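Local coordinates for response regulator CheY-like protein (PDB 3SNK) that forms the CheY-like receiver domain of a longer pilus assembly protein, which as a whole probably binds and hydrolyses ATP, at residues A[32-35]-A[36-39]; A[112-115]-A[116-120]. All coordinates share one frame; numbering follows the deposited sequence.

Contact 1: A[32-35]-A[36-39]; sequences TRLD and ALAI
Leu-34 and Leu-37 meet on the inner side of the helix end, CD2 of Leu-34 standing 4.4 Å from CD1 of Leu-37. The touch is light, but both leucines also press on Leu-124 of helix 120-129, and buried Leu-34 reaches Val-127 and Val-42 as well. Leu-37 keeps its CG anti to the carbonyl carbon (chi1 -65°), which lays the branch back against the preceding turn: CG is 3.6 Å from Arg-33 O and CB 3.4 Å from Leu-34 O.

The close packing is at the backbone of the last turn. Ala-36 N donates to Thr-32 O (2.9 Å) in an ordinary helical i to i-4 bond, and the methyl of Ala-36 rests 3.4 Å from Thr-32 O. The solvent side carries Thr-32, Asp-35 and Ala-36; Thr-32 OG1 turns back to Arg-28 O, and Asp-35 also touches Val-42.

Then the coil tightens to i to i-3 bonds: Leu-37 N reaches Leu-34 O weakly, and Ala-38 N binds Asp-35 O at 3.1 Å from above the carbonyl plane. Ala-38 takes positive phi, and the chain leaves helical geometry towards strand 40-45. The termination thus rests on backbone bonds, to which the leucines add a light apolar touch.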
loop_
_atom_site.group_PDB
_atom_site.type_symbol
_atom_site.label_atom_id
_atom_site.label_comp_id
_atom_site.label_asym_id
_atom_site.label_seq_id
_atom_site.Cartn_x
_atom_site.Cartn_y
_atom_site.Cartn_z
ATOM N N THR A 32 12.996 5.001 0.060
ATOM C CA THR A 32 13.994 5.983 -0.351
ATOM C C THR A 32 13.315 7.134 -1.118
ATOM O O THR A 32 13.593 8.297 -0.836
ATOM C CB THR A 32 15.101 5.318 -1.180
ATOM O OG1 THR A 32 15.700 4.293 -0.387
ATOM C CG2 THR A 32 16.191 6.284 -1.595
ATOM N N ARG A 33 12.484 6.804 -2.113
ATOM C CA ARG A 33 11.789 7.809 -2.939
ATOM C C ARG A 33 10.953 8.770 -2.117
ATOM O O ARG A 33 11.022 9.986 -2.321
ATOM C CB ARG A 33 10.880 7.147 -3.993
ATOM C CG ARG A 33 11.633 6.804 -5.269
ATOM C CD ARG A 33 10.738 6.312 -6.385
ATOM N NE ARG A 33 11.529 5.880 -7.539
ATOM C CZ ARG A 33 11.586 4.629 -7.994
ATOM N NH1 ARG A 33 10.872 3.669 -7.414
ATOM N NH2 ARG A 33 12.341 4.334 -9.045
ATOM N N LEU A 34 10.165 8.231 -1.199
ATOM C CA LEU A 34 9.237 9.026 -0.397
ATOM C C LEU A 34 9.955 9.802 0.693
ATOM O O LEU A 34 9.576 10.946 0.955
ATOM C CB LEU A 34 8.122 8.143 0.200
ATOM C CG LEU A 34 7.136 7.501 -0.799
ATOM C CD1 LEU A 34 6.016 6.766 -0.051
ATOM C CD2 LEU A 34 6.496 8.548 -1.739
ATOM N N ASP A 35 10.999 9.208 1.300
ATOM C CA ASP A 35 11.807 9.867 2.317
ATOM C C ASP A 35 12.646 11.006 1.707
ATOM O O ASP A 35 12.912 11.976 2.416
ATOM C CB ASP A 35 12.693 8.865 3.081
ATOM C CG ASP A 35 11.965 8.150 4.228
ATOM O OD1 ASP A 35 10.823 8.525 4.530
ATOM O OD2 ASP A 35 12.563 7.238 4.837
ATOM N N ALA A 36 13.042 10.910 0.403
ATOM C CA ALA A 36 13.787 11.980 -0.283
ATOM C C ALA A 36 12.890 13.226 -0.473
ATOM O O ALA A 36 13.401 14.340 -0.511
ATOM C CB ALA A 36 14.326 11.500 -1.617
ATOM N N LEU A 37 11.556 13.035 -0.502
ATOM C CA LEU A 37 10.573 14.119 -0.606
ATOM C C LEU A 37 10.395 14.859 0.734
ATOM O O LEU A 37 9.771 15.917 0.751
ATOM C CB LEU A 37 9.236 13.604 -1.124
ATOM C CG LEU A 37 9.235 13.052 -2.555
ATOM C CD1 LEU A 37 7.873 12.520 -2.904
ATOM C CD2 LEU A 37 9.644 14.114 -3.570
ATOM N N ALA A 38 10.971 14.312 1.840
ATOM C CA ALA A 38 11.060 14.845 3.210
ATOM C C ALA A 38 9.711 15.096 3.924
ATOM O O ALA A 38 9.704 15.176 5.156
ATOM C CB ALA A 38 11.873 16.130 3.224
ATOM N N ILE A 39 8.597 15.206 3.193
ATOM C CA ILE A 39 7.273 15.482 3.803
ATOM C C ILE A 39 6.536 14.187 4.236
ATOM O O ILE A 39 5.346 14.248 4.556
ATOM C CB ILE A 39 6.389 16.346 2.851
ATOM C CG1 ILE A 39 6.067 15.579 1.534
ATOM C CG2 ILE A 39 7.069 17.708 2.588
ATOM C CD1 ILE A 39 5.127 16.257 0.518
#

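Contact 2: A[112-115]-A[116-120]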
loop_
_atom_site.group_PDB
_atom_site.type_symbol
_atom_site.label_atom_id
_atom_site.label_comp_id
_atom_site.label_asym_id
_atom_site.label_seq_id
_atom_site.Cartn_x
_atom_site.Cartn_y
_atom_site.Cartn_z
ATOM N N ASP A 112 -5.302 3.920 -6.192
ATOM C CA ASP A 112 -4.456 3.689 -7.345
ATOM C C ASP A 112 -4.048 2.212 -7.462
ATOM O O ASP A 112 -3.786 1.559 -6.462
ATOM C CB ASP A 112 -3.205 4.602 -7.286
ATOM C CG ASP A 112 -3.502 6.098 -7.127
ATOM O OD1 ASP A 112 -3.750 6.765 -8.147
ATOM O OD2 ASP A 112 -3.472 6.595 -5.976
ATOM N N TRP A 113 -3.999 1.706 -8.697
ATOM C CA TRP A 113 -3.548 0.359 -9.033
ATOM C C TRP A 113 -2.246 0.434 -9.854
ATOM O O TRP A 113 -2.298 0.590 -11.069
ATOM C CB TRP A 113 -4.605 -0.388 -9.835
ATOM C CG TRP A 113 -5.886 -0.764 -9.147
ATOM C CD1 TRP A 113 -6.284 -0.463 -7.874
ATOM C CD2 TRP A 113 -6.970 -1.461 -9.757
ATOM N NE1 TRP A 113 -7.558 -0.938 -7.655
ATOM C CE2 TRP A 113 -7.998 -1.569 -8.794
ATOM C CE3 TRP A 113 -7.163 -2.037 -11.028
ATOM C CZ2 TRP A 113 -9.192 -2.251 -9.051
ATOM C CZ3 TRP A 113 -8.352 -2.698 -11.284
ATOM C CH2 TRP A 113 -9.358 -2.784 -10.310
ATOM N N LEU A 114 -1.095 0.319 -9.206
ATOM C CA LEU A 114 0.182 0.422 -9.906
ATOM C C LEU A 114 0.702 -0.959 -10.254
ATOM O O LEU A 114 0.515 -1.905 -9.486
ATOM C CB LEU A 114 1.195 1.220 -9.069
ATOM C CG LEU A 114 0.703 2.613 -8.565
ATOM C CD1 LEU A 114 1.718 3.247 -7.622
ATOM C CD2 LEU A 114 0.396 3.570 -9.725
ATOM N N HIS A 115 1.286 -1.089 -11.449
ATOM C CA HIS A 115 1.801 -2.341 -11.997
ATOM C C HIS A 115 3.329 -2.346 -11.928
ATOM O O HIS A 115 3.964 -1.371 -12.333
ATOM C CB HIS A 115 1.276 -2.516 -13.442
ATOM C CG HIS A 115 1.612 -3.826 -14.093
ATOM N ND1 HIS A 115 0.987 -5.008 -13.715
ATOM C CD2 HIS A 115 2.452 -4.088 -15.127
ATOM C CE1 HIS A 115 1.497 -5.952 -14.498
ATOM N NE2 HIS A 115 2.387 -5.449 -15.361
ATOM N N LYS A 116 3.909 -3.442 -11.401
ATOM C CA LYS A 116 5.352 -3.645 -11.233
ATOM C C LYS A 116 6.059 -3.950 -12.574
ATOM O O LYS A 116 5.524 -4.735 -13.363
ATOM C CB LYS A 116 5.616 -4.788 -10.252
ATOM C CG LYS A 116 5.967 -4.343 -8.845
ATOM C CD LYS A 116 6.285 -5.553 -7.976
ATOM C CE LYS A 116 6.631 -5.196 -6.555
ATOM N NZ LYS A 116 6.924 -6.411 -5.762
ATOM N N PRO A 117 7.264 -3.384 -12.856
ATOM C CA PRO A 117 8.048 -2.437 -12.033
ATOM C C PRO A 117 7.469 -1.028 -12.107
ATOM O O PRO A 117 7.207 -0.527 -13.206
ATOM C CB PRO A 117 9.457 -2.529 -12.649
ATOM C CG PRO A 117 9.225 -2.869 -14.090
ATOM C CD PRO A 117 7.953 -3.689 -14.134
ATOM N N LEU A 118 7.213 -0.400 -10.946
ATOM C CA LEU A 118 6.630 0.941 -10.992
ATOM C C LEU A 118 7.692 1.980 -11.275
ATOM O O LEU A 118 8.814 1.870 -10.778
ATOM C CB LEU A 118 5.797 1.330 -9.743
ATOM C CG LEU A 118 6.336 1.101 -8.314
ATOM C CD1 LEU A 118 7.408 2.120 -7.919
ATOM C CD2 LEU A 118 5.211 1.258 -7.317
ATOM N N ASP A 119 7.345 2.969 -12.111
ATOM C CA ASP A 119 8.241 4.079 -12.416
ATOM C C ASP A 119 8.129 5.097 -11.273
ATOM O O ASP A 119 7.149 5.068 -10.507
ATOM C CB ASP A 119 7.935 4.709 -13.800
ATOM C CG ASP A 119 6.480 5.078 -14.045
ATOM O OD1 ASP A 119 5.617 4.171 -13.982
ATOM O OD2 ASP A 119 6.212 6.260 -14.358
ATOM N N GLY A 120 9.155 5.934 -11.135
ATOM C CA GLY A 120 9.238 6.961 -10.102
ATOM C C GLY A 120 8.040 7.884 -10.079
ATOM O O GLY A 120 7.353 7.982 -9.054
#
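Leu-114 and Leu-118 bridge the turn with a single methyl contact, CD1 of Leu-114 lying 4.0 Å from CD2 of Leu-118, their side chains crossing at a slant. Leu-118 gets there with its CG set between the backbone N and the carbonyl carbon (chi1 48°), an uncommon choice for leucine that swings the branch back toward the strand. The second touch is on the exposed side. The carbonyl oxygen of Lys-116 sits over one face of the His-115 imidazole, 3.6 Å from CD2 and 3.8 Å from NE2 of that ring. This is van der Waals packing of an oxygen on a ring. With CG anti to the backbone N (chi1 -174°) and beside the carbonyl carbon, the imidazole lies alongside the outgoing peptide, where Lys-116 O can cover its face.

One shell out, the peptide between Lys-116 and Pro-117 is cis, and it sets the turn's shape. His-115 O and Pro-117 O come to 3.5 Å, two acceptors with nothing to share, while Leu-118 N stays 3.7 Å from His-115 O and is not bonded to it. Lys-116 runs straight beyond CG and carries NZ to salt bridges with Asp-23 and Asp-66. A lysine followed by a cis proline, reaching an acidic cluster, is a hallmark of receiver domains; in CheY the equivalent lysine lies at the phosphorylation site, and a comparable role here is plausible.

Beyond the turn, Asp-119 holds the N-cap position of helix 120-129. Strand 112-115 is an edge strand of the parallel sheet: Leu-114 bonds through its backbone to Ala-92 and Ser-94, and Lys-116 to Ser-94. Leu-114 packs on Ile-91 and Glu-122, whereas Leu-118 lies on Val-93 of strand 90-94 and on Phe-26 of helix 24-36.

In the fold
Both contacts are local and lie at the surface, each with one buried leucine: Leu-34 in contact 1, Leu-114 in contact 2. Both pack on helix 120-129, contact 1 through its two leucines and contact 2 through Leu-114; helix 24-36, which carries contact 1, is also touched by Lys-116 and Leu-118. Contact 1 leads into strand 40-45, at the opposite edge of the sheet from strand 112-115. Chemically, the first is closed by backbone bonds, the second shaped by a cis proline peptide and a lysine drawn to acidic partners. With centres about 17 Å apart, they still touch: Arg-33 NE packs 3.6 Å from Gly-120 CA, and Arg-33 NH1 3.8 Å from Leu-118 CD1.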